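Local coordinates for TIR-like domain-containing protein (Prevotella corporis, PDB 7EBD) that belongs to the prokaryotic STING family and holds the ligand C2E between the two subunits of its assembly, at residues E16-L21 with Y82-V87; I47-T52 with N135-V140; T33-K38 with D93-Y98; W25-M30 with R152-I157. All blocks are in the same frame, centred on the assembly; numbering follows the deposited sequence.

Contact 1: residues E16-L21 with Y82-V87; sequences EGFVKL and YPIHIV. With C2E (9,9'-[(2R,3R,3aS,5S,7aR,9R,10R,10aS,12S,14aR)-3,5,10,12-tetrahydroxy-5,12-dioxidooctahydro-2H,7H-difuro[3,2-d:3',2'-j][1,3,7,9,2,8]tetraoxadiphosphacyclododecine-2,9-diyl]bis(2-amino-1,9-dihydro-6H-purin-6-one)), chain E.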
# COMPACT_ATOMS: atom_id res chain seq x y z
N GLU A 16 -8.66 2.39 2.51
CA GLU A 16 -9.29 2.00 1.25
C GLU A 16 -8.66 0.74 0.67
O GLU A 16 -9.36 -0.08 0.06
CB GLU A 16 -9.20 3.15 0.25
CG GLU A 16 -10.06 4.36 0.58
CD GLU A 16 -11.54 4.02 0.67
OE1 GLU A 16 -12.19 4.43 1.65
OE2 GLU A 16 -12.05 3.33 -0.24
N GLY A 17 -7.36 0.57 0.85
CA GLY A 17 -6.66 -0.55 0.24
C GLY A 17 -6.49 -1.78 1.09
O GLY A 17 -5.93 -2.77 0.61
N PHE A 18 -6.93 -1.77 2.35
CA PHE A 18 -6.73 -2.94 3.20
C PHE A 18 -7.80 -3.10 4.27
O PHE A 18 -8.50 -4.12 4.30
CB PHE A 18 -5.35 -2.87 3.86
CG PHE A 18 -5.13 -3.93 4.90
CD1 PHE A 18 -4.92 -5.25 4.53
CD2 PHE A 18 -5.14 -3.62 6.25
CE1 PHE A 18 -4.72 -6.23 5.48
CE2 PHE A 18 -4.94 -4.59 7.21
CZ PHE A 18 -4.73 -5.91 6.82
N VAL A 19 -7.94 -2.10 5.15
CA VAL A 19 -8.79 -2.25 6.33
C VAL A 19 -10.23 -2.52 5.93
O VAL A 19 -10.89 -3.42 6.46
CB VAL A 19 -8.68 -1.01 7.23
CG1 VAL A 19 -9.63 -1.13 8.41
CG2 VAL A 19 -7.25 -0.84 7.71
N LYS A 20 -10.75 -1.72 4.99
CA LYS A 20 -12.14 -1.88 4.56
C LYS A 20 -12.37 -3.26 3.95
O LYS A 20 -13.35 -3.95 4.28
CB LYS A 20 -12.51 -0.77 3.58
CG LYS A 20 -13.96 -0.77 3.14
CD LYS A 20 -14.30 0.51 2.38
CE LYS A 20 -13.42 0.68 1.16
NZ LYS A 20 -13.80 -0.25 0.06
N LEU A 21 -11.47 -3.68 3.06
CA LEU A 21 -11.61 -4.99 2.42
C LEU A 21 -11.49 -6.12 3.43
O LEU A 21 -12.24 -7.11 3.35
CB LEU A 21 -10.56 -5.14 1.32
CG LEU A 21 -10.40 -3.97 0.34
CD1 LEU A 21 -9.25 -4.23 -0.62
CD2 LEU A 21 -11.69 -3.70 -0.42
N TYR A 82 -6.23 -9.67 -6.53
CA TYR A 82 -5.43 -10.67 -5.85
C TYR A 82 -5.80 -10.71 -4.37
O TYR A 82 -6.28 -9.70 -3.83
CB TYR A 82 -3.92 -10.41 -6.01
CG TYR A 82 -3.45 -9.03 -5.60
CD1 TYR A 82 -3.53 -7.95 -6.48
CD2 TYR A 82 -2.88 -8.81 -4.35
CE1 TYR A 82 -3.08 -6.70 -6.11
CE2 TYR A 82 -2.43 -7.56 -3.98
CZ TYR A 82 -2.53 -6.51 -4.86
OH TYR A 82 -2.08 -5.26 -4.49
N PRO A 83 -5.60 -11.84 -3.70
CA PRO A 83 -6.04 -11.96 -2.31
C PRO A 83 -5.26 -11.05 -1.37
O PRO A 83 -4.18 -10.56 -1.69
CB PRO A 83 -5.78 -13.44 -1.98
CG PRO A 83 -4.72 -13.86 -2.94
CD PRO A 83 -5.01 -13.10 -4.20
N ILE A 84 -5.85 -10.84 -0.20
CA ILE A 84 -5.24 -10.02 0.84
C ILE A 84 -4.45 -10.94 1.76
O ILE A 84 -5.02 -11.81 2.43
CB ILE A 84 -6.31 -9.25 1.63
CG1 ILE A 84 -7.23 -8.51 0.68
CG2 ILE A 84 -5.65 -8.30 2.63
CD1 ILE A 84 -8.49 -8.01 1.34
N HIS A 85 -3.13 -10.75 1.81
CA HIS A 85 -2.29 -11.57 2.67
C HIS A 85 -2.21 -10.96 4.07
O HIS A 85 -2.08 -9.74 4.22
CB HIS A 85 -0.89 -11.71 2.07
CG HIS A 85 -0.85 -12.54 0.83
ND1 HIS A 85 -0.64 -13.90 0.84
CD2 HIS A 85 -0.99 -12.20 -0.48
CE1 HIS A 85 -0.66 -14.36 -0.40
NE2 HIS A 85 -0.87 -13.35 -1.22
N ILE A 86 -2.31 -11.82 5.08
CA ILE A 86 -2.41 -11.40 6.47
C ILE A 86 -1.65 -12.39 7.34
O ILE A 86 -1.25 -13.47 6.90
CB ILE A 86 -3.87 -11.32 6.94
CG1 ILE A 86 -4.62 -12.59 6.53
CG2 ILE A 86 -4.55 -10.07 6.39
CD1 ILE A 86 -5.72 -13.00 7.47
N VAL A 87 -1.48 -12.01 8.60
CA VAL A 87 -1.01 -12.90 9.65
C VAL A 87 -2.12 -13.01 10.69
O VAL A 87 -2.77 -12.01 11.02
CB VAL A 87 0.30 -12.42 10.29
CG1 VAL A 87 1.47 -12.69 9.36
CG2 VAL A 87 0.22 -10.94 10.61
P1 C2E E . -2.29 0.16 -1.63
O2P C2E E . -2.85 -0.89 -2.56
O1P C2E E . -3.32 1.25 -1.61
O5' C2E E . -2.19 -0.31 -0.06
C5' C2E E . -2.04 0.68 0.90
C4' C2E E . -1.53 0.03 2.22
O4' C2E E . -2.42 -0.81 2.67
C3' C2E E . -0.26 -0.81 1.96
O3' C2E E . 0.83 -0.04 2.11
C2' C2E E . -0.35 -1.89 3.06
O2' C2E E . 0.16 -1.35 4.35
C1' C2E E . -1.63 -2.13 3.18
N9 C2E E . -2.00 -3.27 2.39
C8 C2E E . -2.48 -3.18 1.14
N7 C2E E . -2.69 -4.46 0.76
C5 C2E E . -2.34 -5.28 1.77
C6 C2E E . -2.37 -6.80 1.93
O6 C2E E . -2.74 -7.49 1.04
N1 C2E E . -1.93 -7.40 3.15
C2 C2E E . -1.46 -6.58 4.23
N2 C2E E . -1.02 -7.19 5.47
N3 C2E E . -1.44 -5.13 4.09
C4 C2E E . -1.90 -4.51 2.81
P11 C2E E . 2.20 -0.71 1.43
O21 C2E E . 2.66 -2.03 2.01
O11 C2E E . 3.31 0.26 1.72
O5A C2E E . 1.95 -0.68 -0.20
C5A C2E E . 2.03 0.62 -0.70
C4A C2E E . 1.67 0.63 -2.14
O4A C2E E . 2.53 -0.07 -2.83
C3A C2E E . 0.18 -0.11 -2.38
O3A C2E E . -0.92 0.90 -2.19
C2A C2E E . 0.19 -0.51 -3.53
O2A C2E E . -0.15 0.60 -4.50
C1A C2E E . 1.73 -0.96 -3.76
N91 C2E E . 1.88 -2.22 -3.45
C81 C2E E . 2.30 -2.79 -2.30
N71 C2E E . 2.28 -4.12 -2.50
C51 C2E E . 1.85 -4.35 -3.74
C61 C2E E . 1.62 -5.65 -4.51
O61 C2E E . 1.84 -6.69 -3.99
N11 C2E E . 1.15 -5.61 -5.86
C21 C2E E . 0.88 -4.34 -6.49
N21 C2E E . 0.40 -4.29 -7.85
N31 C2E E . 1.10 -3.10 -5.75
C41 C2E E . 1.60 -3.15 -4.34
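Phe18 and Leu21 of helix 6-28 pack on Ile84 and Ile86 of strand 84-91, joining helix to sheet in the STING-type alpha/beta fold at the wall of the C2E pocket. Phe18 meets the strand with its rim: CE1 is 3.6 Å from Ile84 CG2 and 4.0 Å from Ile86 CG2, the latter methyl lying in the ring plane. The ring gets there because its CG is set opposite the backbone N (chi1 172°), swinging the far end nearer the strand than its starting bond suggests. Farther along the helix, Leu21 CB rests 3.5 Å from Ile84 CD1, so the two branches of Ile84 serve different helix residues.

Contacts with the ligand turn the same phenyl to another use. C2E N3 lies over one face of the Phe18 ring, the purine being displaced toward the CD1 side, with Phe18 CE1 3.5 Å from C2E C2. The backbone of His85 bonds that purine, once firmly and twice weakly. His85 O accepts from C2E N1 at 2.6 Å (149° at the hydrogen) and weakly from C2E N2 at 3.0 Å, while His85 N gives a weak bond to C2E O6. The His85 side chain leaves the strand on the side away from the helix, and its ring meets Tyr82 and His85 of the second subunit. Ile84 CG2, besides touching Phe18, lies 3.4 Å from C2E O6.

Contact 2: residues I47-T52 with N135-V140; sequences IKMPET and NNFKRV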
# COMPACT_ATOMS: atom_id res chain seq x y z
N ILE A 47 -5.03 -3.51 14.40
CA ILE A 47 -4.02 -2.67 13.78
C ILE A 47 -2.95 -2.37 14.82
O ILE A 47 -3.25 -1.77 15.86
CB ILE A 47 -4.63 -1.38 13.22
CG1 ILE A 47 -5.89 -1.68 12.41
CG2 ILE A 47 -3.61 -0.62 12.38
CD1 ILE A 47 -5.66 -2.58 11.22
N LYS A 48 -1.72 -2.76 14.54
CA LYS A 48 -0.61 -2.59 15.47
C LYS A 48 0.28 -1.45 14.97
O LYS A 48 0.82 -1.52 13.86
CB LYS A 48 0.20 -3.88 15.60
CG LYS A 48 1.46 -3.74 16.44
CD LYS A 48 1.14 -3.46 17.90
CE LYS A 48 2.40 -3.33 18.73
NZ LYS A 48 2.09 -3.06 20.16
N MSE A 49 0.42 -0.42 15.79
CA MSE A 49 1.31 0.69 15.48
C MSE A 49 2.73 0.36 15.91
O MSE A 49 2.93 -0.33 16.90
CB MSE A 49 0.84 1.98 16.16
CG MSE A 49 -0.58 2.38 15.82
SE MSE A 49 -0.78 2.79 13.93
CE MSE A 49 0.27 4.42 13.85
N PRO A 50 3.72 0.83 15.15
CA PRO A 50 5.11 0.67 15.58
C PRO A 50 5.37 1.46 16.85
O PRO A 50 4.80 2.54 17.07
CB PRO A 50 5.92 1.22 14.40
CG PRO A 50 4.97 1.27 13.25
CD PRO A 50 3.62 1.49 13.84
N GLU A 51 6.22 0.90 17.71
CA GLU A 51 6.58 1.59 18.95
C GLU A 51 7.13 2.98 18.65
O GLU A 51 6.73 3.97 19.27
CB GLU A 51 7.60 0.76 19.73
CG GLU A 51 7.02 -0.46 20.41
CD GLU A 51 8.07 -1.27 21.14
OE1 GLU A 51 9.16 -0.73 21.41
OE2 GLU A 51 7.81 -2.46 21.44
N THR A 52 8.06 3.07 17.71
CA THR A 52 8.49 4.34 17.14
C THR A 52 8.68 4.14 15.64
O THR A 52 8.88 3.02 15.17
CB THR A 52 9.79 4.84 17.78
OG1 THR A 52 10.17 6.09 17.18
CG2 THR A 52 10.92 3.84 17.58
N ASN A 135 -0.44 10.17 15.81
CA ASN A 135 -1.74 10.41 16.41
C ASN A 135 -2.77 10.83 15.36
O ASN A 135 -3.92 10.39 15.42
CB ASN A 135 -1.63 11.48 17.50
CG ASN A 135 -0.78 11.02 18.67
OD1 ASN A 135 -0.69 9.83 18.96
ND2 ASN A 135 -0.15 11.98 19.34
N ASN A 136 -2.36 11.65 14.39
CA ASN A 136 -3.29 12.03 13.33
C ASN A 136 -3.65 10.84 12.46
O ASN A 136 -4.81 10.69 12.06
CB ASN A 136 -2.69 13.15 12.49
CG ASN A 136 -3.66 13.66 11.44
OD1 ASN A 136 -4.64 14.34 11.75
ND2 ASN A 136 -3.39 13.33 10.18
N PHE A 137 -2.67 9.98 12.14
CA PHE A 137 -2.96 8.77 11.39
C PHE A 137 -3.98 7.91 12.13
O PHE A 137 -4.97 7.46 11.54
CB PHE A 137 -1.66 7.98 11.15
CG PHE A 137 -1.87 6.63 10.52
CD1 PHE A 137 -1.90 6.49 9.14
CD2 PHE A 137 -2.01 5.50 11.31
CE1 PHE A 137 -2.08 5.25 8.56
CE2 PHE A 137 -2.20 4.25 10.73
CZ PHE A 137 -2.23 4.13 9.35
N LYS A 138 -3.76 7.70 13.43
CA LYS A 138 -4.69 6.89 14.21
C LYS A 138 -6.07 7.53 14.28
O LYS A 138 -7.09 6.83 14.19
CB LYS A 138 -4.13 6.66 15.62
CG LYS A 138 -2.89 5.78 15.65
CD LYS A 138 -2.52 5.37 17.07
CE LYS A 138 -2.25 6.58 17.94
NZ LYS A 138 -1.91 6.18 19.33
N ARG A 139 -6.13 8.85 14.42
CA ARG A 139 -7.41 9.54 14.51
C ARG A 139 -8.19 9.42 13.21
O ARG A 139 -9.39 9.12 13.21
CB ARG A 139 -7.20 11.01 14.88
CG ARG A 139 -8.47 11.83 14.91
CD ARG A 139 -8.18 13.32 15.03
NE ARG A 139 -7.49 13.84 13.85
CZ ARG A 139 -8.12 14.32 12.78
NH1 ARG A 139 -9.44 14.35 12.73
NH2 ARG A 139 -7.41 14.78 11.75
N VAL A 140 -7.52 9.65 12.07
CA VAL A 140 -8.20 9.55 10.78
C VAL A 140 -8.65 8.11 10.53
O VAL A 140 -9.76 7.87 10.04
CB VAL A 140 -7.30 10.07 9.65
CG1 VAL A 140 -7.94 9.82 8.30
CG2 VAL A 140 -7.01 11.55 9.84
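The selenomethionine Met49 folds its side chain over the junction of Phe137 and Lys138 on helix 124-146. Two successive bends, chi2 -63° and chi3 -69°, curl the chain and bring both SE and the terminal CE methyl against the aromatic ring. Met49 SE is 3.8 Å from Phe137 CE2, and Met49 CE is 3.6 Å from Phe137 CD2. This is a Met-aromatic contact of oblique geometry: SE stands 4.9 Å from the centroid of the Phe137 ring and 71° off its normal. Phe137 holds its CG opposite the backbone N, carrying the ring off the helix toward the 47-52 loop.

Lys138 takes the other part of the contact with its aliphatic chain. Lys138 CD lies 3.8 Å from Met49 CG, and Lys138 CG lies 3.9 Å from Met49 CE. The lysine methylenes cross the selenomethionine chain at a slant, at the partly exposed margin of a largely buried, apolar meeting.

The segment 47-52 leads from strand 42-47 toward helix 57-67. Met134, one turn before Lys138 on helix 124-146, touches Met49 as well. Phe137 packs on Ile10 and Ala11 of helix 6-28, and Leu104 of helix 104-111 touches both Met49 and Phe137.

Contact 3: residues T33-K38 with D93-Y98; sequences TEIDGK and DTLEVY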
# COMPACT_ATOMS: atom_id res chain seq x y z
N THR A 33 -15.91 -19.55 4.94
CA THR A 33 -14.61 -19.93 4.41
C THR A 33 -13.87 -20.79 5.43
O THR A 33 -13.85 -20.47 6.63
CB THR A 33 -13.76 -18.69 4.08
OG1 THR A 33 -14.46 -17.87 3.13
CG2 THR A 33 -12.42 -19.10 3.50
N GLU A 34 -13.27 -21.88 4.95
CA GLU A 34 -12.51 -22.78 5.79
C GLU A 34 -11.04 -22.36 5.77
O GLU A 34 -10.42 -22.32 4.71
CB GLU A 34 -12.66 -24.22 5.30
CG GLU A 34 -13.73 -25.01 6.03
CD GLU A 34 -14.08 -26.31 5.32
OE1 GLU A 34 -13.29 -26.75 4.46
OE2 GLU A 34 -15.15 -26.87 5.62
N ILE A 35 -10.50 -22.04 6.94
CA ILE A 35 -9.11 -21.62 7.09
C ILE A 35 -8.35 -22.76 7.76
O ILE A 35 -8.46 -22.96 8.98
CB ILE A 35 -8.98 -20.31 7.88
CG1 ILE A 35 -9.62 -19.17 7.09
CG2 ILE A 35 -7.53 -20.00 8.16
CD1 ILE A 35 -9.38 -17.81 7.69
N ASP A 36 -7.58 -23.50 6.97
CA ASP A 36 -6.79 -24.63 7.45
C ASP A 36 -7.64 -25.60 8.27
O ASP A 36 -7.25 -26.06 9.35
CB ASP A 36 -5.58 -24.14 8.26
CG ASP A 36 -4.58 -23.40 7.41
OD1 ASP A 36 -4.86 -23.17 6.21
OD2 ASP A 36 -3.50 -23.03 7.94
N GLY A 37 -8.82 -25.92 7.75
CA GLY A 37 -9.69 -26.90 8.34
C GLY A 37 -10.78 -26.34 9.23
O GLY A 37 -11.82 -27.00 9.41
N LYS A 38 -10.59 -25.15 9.79
CA LYS A 38 -11.53 -24.58 10.74
C LYS A 38 -12.46 -23.57 10.07
O LYS A 38 -12.11 -22.95 9.07
CB LYS A 38 -10.79 -23.90 11.89
CG LYS A 38 -10.83 -24.67 13.20
CD LYS A 38 -10.75 -23.73 14.39
CE LYS A 38 -12.10 -23.10 14.69
NZ LYS A 38 -12.05 -22.21 15.89
N ASP A 93 -12.87 -19.70 19.43
CA ASP A 93 -13.63 -19.69 18.19
C ASP A 93 -13.41 -18.42 17.38
O ASP A 93 -14.09 -18.22 16.37
CB ASP A 93 -15.12 -19.87 18.49
CG ASP A 93 -15.43 -21.22 19.11
OD1 ASP A 93 -14.95 -22.25 18.58
OD2 ASP A 93 -16.15 -21.26 20.12
N THR A 94 -12.49 -17.56 17.81
CA THR A 94 -12.25 -16.28 17.16
C THR A 94 -11.00 -16.34 16.30
O THR A 94 -9.98 -16.91 16.71
CB THR A 94 -12.12 -15.17 18.20
OG1 THR A 94 -13.30 -15.14 19.02
CG2 THR A 94 -11.96 -13.81 17.52
N LEU A 95 -11.08 -15.76 15.11
CA LEU A 95 -9.92 -15.59 14.24
C LEU A 95 -9.38 -14.18 14.47
O LEU A 95 -10.04 -13.19 14.14
CB LEU A 95 -10.29 -15.80 12.78
CG LEU A 95 -9.16 -15.54 11.78
CD1 LEU A 95 -8.08 -16.60 11.89
CD2 LEU A 95 -9.69 -15.44 10.37
N GLU A 96 -8.17 -14.09 15.03
CA GLU A 96 -7.55 -12.81 15.32
C GLU A 96 -6.50 -12.53 14.25
O GLU A 96 -5.47 -13.21 14.19
CB GLU A 96 -6.92 -12.80 16.72
CG GLU A 96 -7.90 -13.09 17.84
CD GLU A 96 -7.29 -12.89 19.21
OE1 GLU A 96 -8.06 -12.72 20.18
OE2 GLU A 96 -6.05 -12.88 19.31
N VAL A 97 -6.77 -11.54 13.40
CA VAL A 97 -5.86 -11.10 12.35
C VAL A 97 -5.14 -9.86 12.86
O VAL A 97 -5.75 -9.00 13.50
CB VAL A 97 -6.63 -10.80 11.05
CG1 VAL A 97 -5.67 -10.37 9.95
CG2 VAL A 97 -7.44 -12.01 10.63
N TYR A 98 -3.84 -9.77 12.58
CA TYR A 98 -3.05 -8.62 13.00
C TYR A 98 -2.38 -7.99 11.79
O TYR A 98 -2.05 -8.67 10.81
CB TYR A 98 -1.99 -9.02 14.04
CG TYR A 98 -2.56 -9.44 15.38
CD1 TYR A 98 -3.07 -10.71 15.57
CD2 TYR A 98 -2.57 -8.56 16.45
CE1 TYR A 98 -3.58 -11.10 16.80
CE2 TYR A 98 -3.08 -8.93 17.68
CZ TYR A 98 -3.59 -10.20 17.85
OH TYR A 98 -4.10 -10.58 19.07
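Ile35 and Leu95 meet tip to tip, one from a short hairpin and the other from strand 94-99. The Ile35 side chain starts at a CB directed toward the strand. From there CG1 leaves opposite the carbonyl carbon (chi1 -65°), and the next bond runs on extended (chi2 -172°), so that CD1 is the atom to arrive, 3.6 Å from Leu95 CD2. That same CD1 methyl also reaches the indole of Trp25.

Beside this apolar pair, Lys38, on the second strand of the hairpin, crosses Asp93 at about a right angle. Lys38 NZ is 4.0 Å from Asp93 OD1, a long salt bridge at the partly exposed margin. The type I' turn from Ile35 to Lys38 sets both residues facing the strand. Lys38 N to Ile35 O, at 3.2 Å, closes the turn, and Ile35 N to Lys38 O, at 2.8 Å, completes the hydrogen-bonded pair.

The hairpin forms a small antiparallel sheet of its own, strands 34-35 and 38-39, laid against the main mixed sheet. There strand 94-99 runs between antiparallel strand 84-91 and parallel strand 42-47, while Trp25 of helix 6-28 packs on Leu95.

Contact 4: residues W25-M30 with R152-I157; sequences WIVTEM and RECVEI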
# COMPACT_ATOMS: atom_id res chain seq x y z
N TRP A 25 -14.37 -8.84 4.34
CA TRP A 25 -14.14 -10.28 4.27
C TRP A 25 -14.49 -10.95 5.59
O TRP A 25 -15.10 -12.03 5.61
CB TRP A 25 -12.69 -10.56 3.89
CG TRP A 25 -12.37 -12.03 3.82
CD1 TRP A 25 -12.43 -12.83 2.72
CD2 TRP A 25 -11.95 -12.87 4.90
NE1 TRP A 25 -12.07 -14.11 3.05
CE2 TRP A 25 -11.77 -14.16 4.38
CE3 TRP A 25 -11.70 -12.65 6.26
CZ2 TRP A 25 -11.35 -15.23 5.17
CZ3 TRP A 25 -11.28 -13.71 7.04
CH2 TRP A 25 -11.11 -14.99 6.49
N ILE A 26 -14.10 -10.34 6.71
CA ILE A 26 -14.40 -10.91 8.02
C ILE A 26 -15.90 -11.03 8.22
O ILE A 26 -16.40 -12.04 8.73
CB ILE A 26 -13.74 -10.08 9.13
CG1 ILE A 26 -12.22 -10.26 9.12
CG2 ILE A 26 -14.31 -10.45 10.50
CD1 ILE A 26 -11.50 -9.41 10.14
N VAL A 27 -16.65 -10.00 7.81
CA VAL A 27 -18.09 -9.99 8.09
C VAL A 27 -18.85 -10.89 7.13
O VAL A 27 -19.72 -11.67 7.55
CB VAL A 27 -18.62 -8.54 8.06
CG1 VAL A 27 -20.14 -8.54 8.15
CG2 VAL A 27 -18.03 -7.74 9.21
N THR A 28 -18.55 -10.81 5.83
CA THR A 28 -19.41 -11.42 4.82
C THR A 28 -18.87 -12.71 4.21
O THR A 28 -19.64 -13.43 3.57
CB THR A 28 -19.69 -10.42 3.69
OG1 THR A 28 -18.50 -10.20 2.93
CG2 THR A 28 -20.18 -9.10 4.26
N GLU A 29 -17.58 -13.01 4.38
CA GLU A 29 -16.99 -14.17 3.73
C GLU A 29 -16.36 -15.17 4.68
O GLU A 29 -16.41 -16.38 4.40
CB GLU A 29 -15.91 -13.72 2.72
CG GLU A 29 -16.47 -13.03 1.49
CD GLU A 29 -15.38 -12.59 0.52
OE1 GLU A 29 -14.63 -11.66 0.86
OE2 GLU A 29 -15.28 -13.19 -0.57
N MSE A 30 -15.78 -14.72 5.79
CA MSE A 30 -15.13 -15.62 6.74
C MSE A 30 -16.03 -16.73 7.32
O MSE A 30 -15.58 -17.88 7.41
CB MSE A 30 -14.52 -14.81 7.88
CG MSE A 30 -13.72 -15.65 8.86
SE MSE A 30 -13.40 -14.70 10.52
CE MSE A 30 -15.26 -14.33 11.00
N ARG A 152 -16.46 -0.86 12.04
CA ARG A 152 -16.92 -0.64 13.40
C ARG A 152 -17.22 -1.95 14.11
O ARG A 152 -17.06 -2.05 15.33
CB ARG A 152 -18.17 0.26 13.40
CG ARG A 152 -18.48 0.89 14.74
CD ARG A 152 -19.86 1.54 14.76
NE ARG A 152 -20.08 2.42 13.61
CZ ARG A 152 -20.95 2.17 12.64
NH1 ARG A 152 -21.69 1.07 12.67
NH2 ARG A 152 -21.09 3.02 11.63
N GLU A 153 -17.63 -2.97 13.35
CA GLU A 153 -17.97 -4.25 13.95
C GLU A 153 -16.73 -5.05 14.36
O GLU A 153 -16.71 -5.63 15.45
CB GLU A 153 -18.82 -5.07 12.97
CG GLU A 153 -19.23 -6.45 13.47
CD GLU A 153 -20.41 -6.40 14.41
OE1 GLU A 153 -20.96 -5.30 14.64
OE2 GLU A 153 -20.80 -7.48 14.93
N CYS A 154 -15.70 -5.08 13.52
CA CYS A 154 -14.63 -6.06 13.72
C CYS A 154 -13.21 -5.49 13.69
O CYS A 154 -12.25 -6.27 13.74
CB CYS A 154 -14.74 -7.17 12.68
SG CYS A 154 -14.45 -6.62 10.99
N VAL A 155 -13.02 -4.17 13.61
CA VAL A 155 -11.69 -3.59 13.51
C VAL A 155 -11.39 -2.76 14.75
O VAL A 155 -12.23 -1.98 15.21
CB VAL A 155 -11.54 -2.74 12.23
CG1 VAL A 155 -10.12 -2.20 12.12
CG2 VAL A 155 -11.88 -3.56 11.01
N GLU A 156 -10.18 -2.93 15.28
CA GLU A 156 -9.70 -2.17 16.43
C GLU A 156 -8.26 -1.76 16.21
O GLU A 156 -7.47 -2.51 15.63
CB GLU A 156 -9.79 -2.99 17.73
CG GLU A 156 -11.19 -3.16 18.28
CD GLU A 156 -11.18 -3.85 19.63
OE1 GLU A 156 -10.24 -3.60 20.41
OE2 GLU A 156 -12.11 -4.64 19.91
N ILE A 157 -7.92 -0.56 16.68
CA ILE A 157 -6.54 -0.09 16.70
C ILE A 157 -5.95 -0.44 18.07
O ILE A 157 -6.51 -0.06 19.10
CB ILE A 157 -6.47 1.42 16.44
CG1 ILE A 157 -7.06 1.76 15.07
CG2 ILE A 157 -5.03 1.91 16.54
CD1 ILE A 157 -7.06 3.24 14.74
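Ile26 and Val27, near the C-terminal end of helix 6-28, close on Cys154 where, in the alpha/beta fold of the STING domain, helix 149-154 gives way to edge strand 155-157 of the mixed sheet. Along 152-157, Glu153 directs its CB toward helix 6-28.

Cys154 carries the contact. Its SG stands between the backbone N and the carbonyl carbon (chi1 66°), which presents the sulfur to the helix. Cys154 SG is 3.9 Å from Ile26 CG2 and 4.1 Å from Ile26 CD1, and these two methyls approach the sulfur from the same side. Val27 adds its CG2 methyl at 4.2 Å from Cys154 SG. These are apolar contacts, with no hydrogen bond between the segments.

Val155 is the first residue to leave helical angles and packs on Ala23. Glu156 then bonds through its backbone to Leu45 and Ile47 of strand 42-47, and Ile157 turns to Leu141 of helix 124-146. On the facing segment the helix ends with one carbonyl doubly used: Trp25 O accepts from Glu29 N at 2.9 Å and Met30 N at 2.8 Å.

Contact 1 lies on the C2E pocket itself; contact 2 is set back from it, the Phe137 side chain being about 8 Å from C2E, and the side chains of Ile26 (contact 4) and Leu95 (contact 3) are about 12 and 13 Å from it. Helix 6-28 serves contacts 1 and 4, whose centres are about 11 Å apart, with Val19 CG1 touching Val155 CG1 at 3.9 Å. Contacts 3 and 4 meet where Leu95 CD2 is 3.8 Å from Met30 SE. The sheet supplies further ties: Val87 O to Tyr98 N at 2.9 Å probably bonds contact 1 to contact 3, and Ile47 N to Glu156 O, also 2.9 Å, probably bonds contact 2 to contact 4.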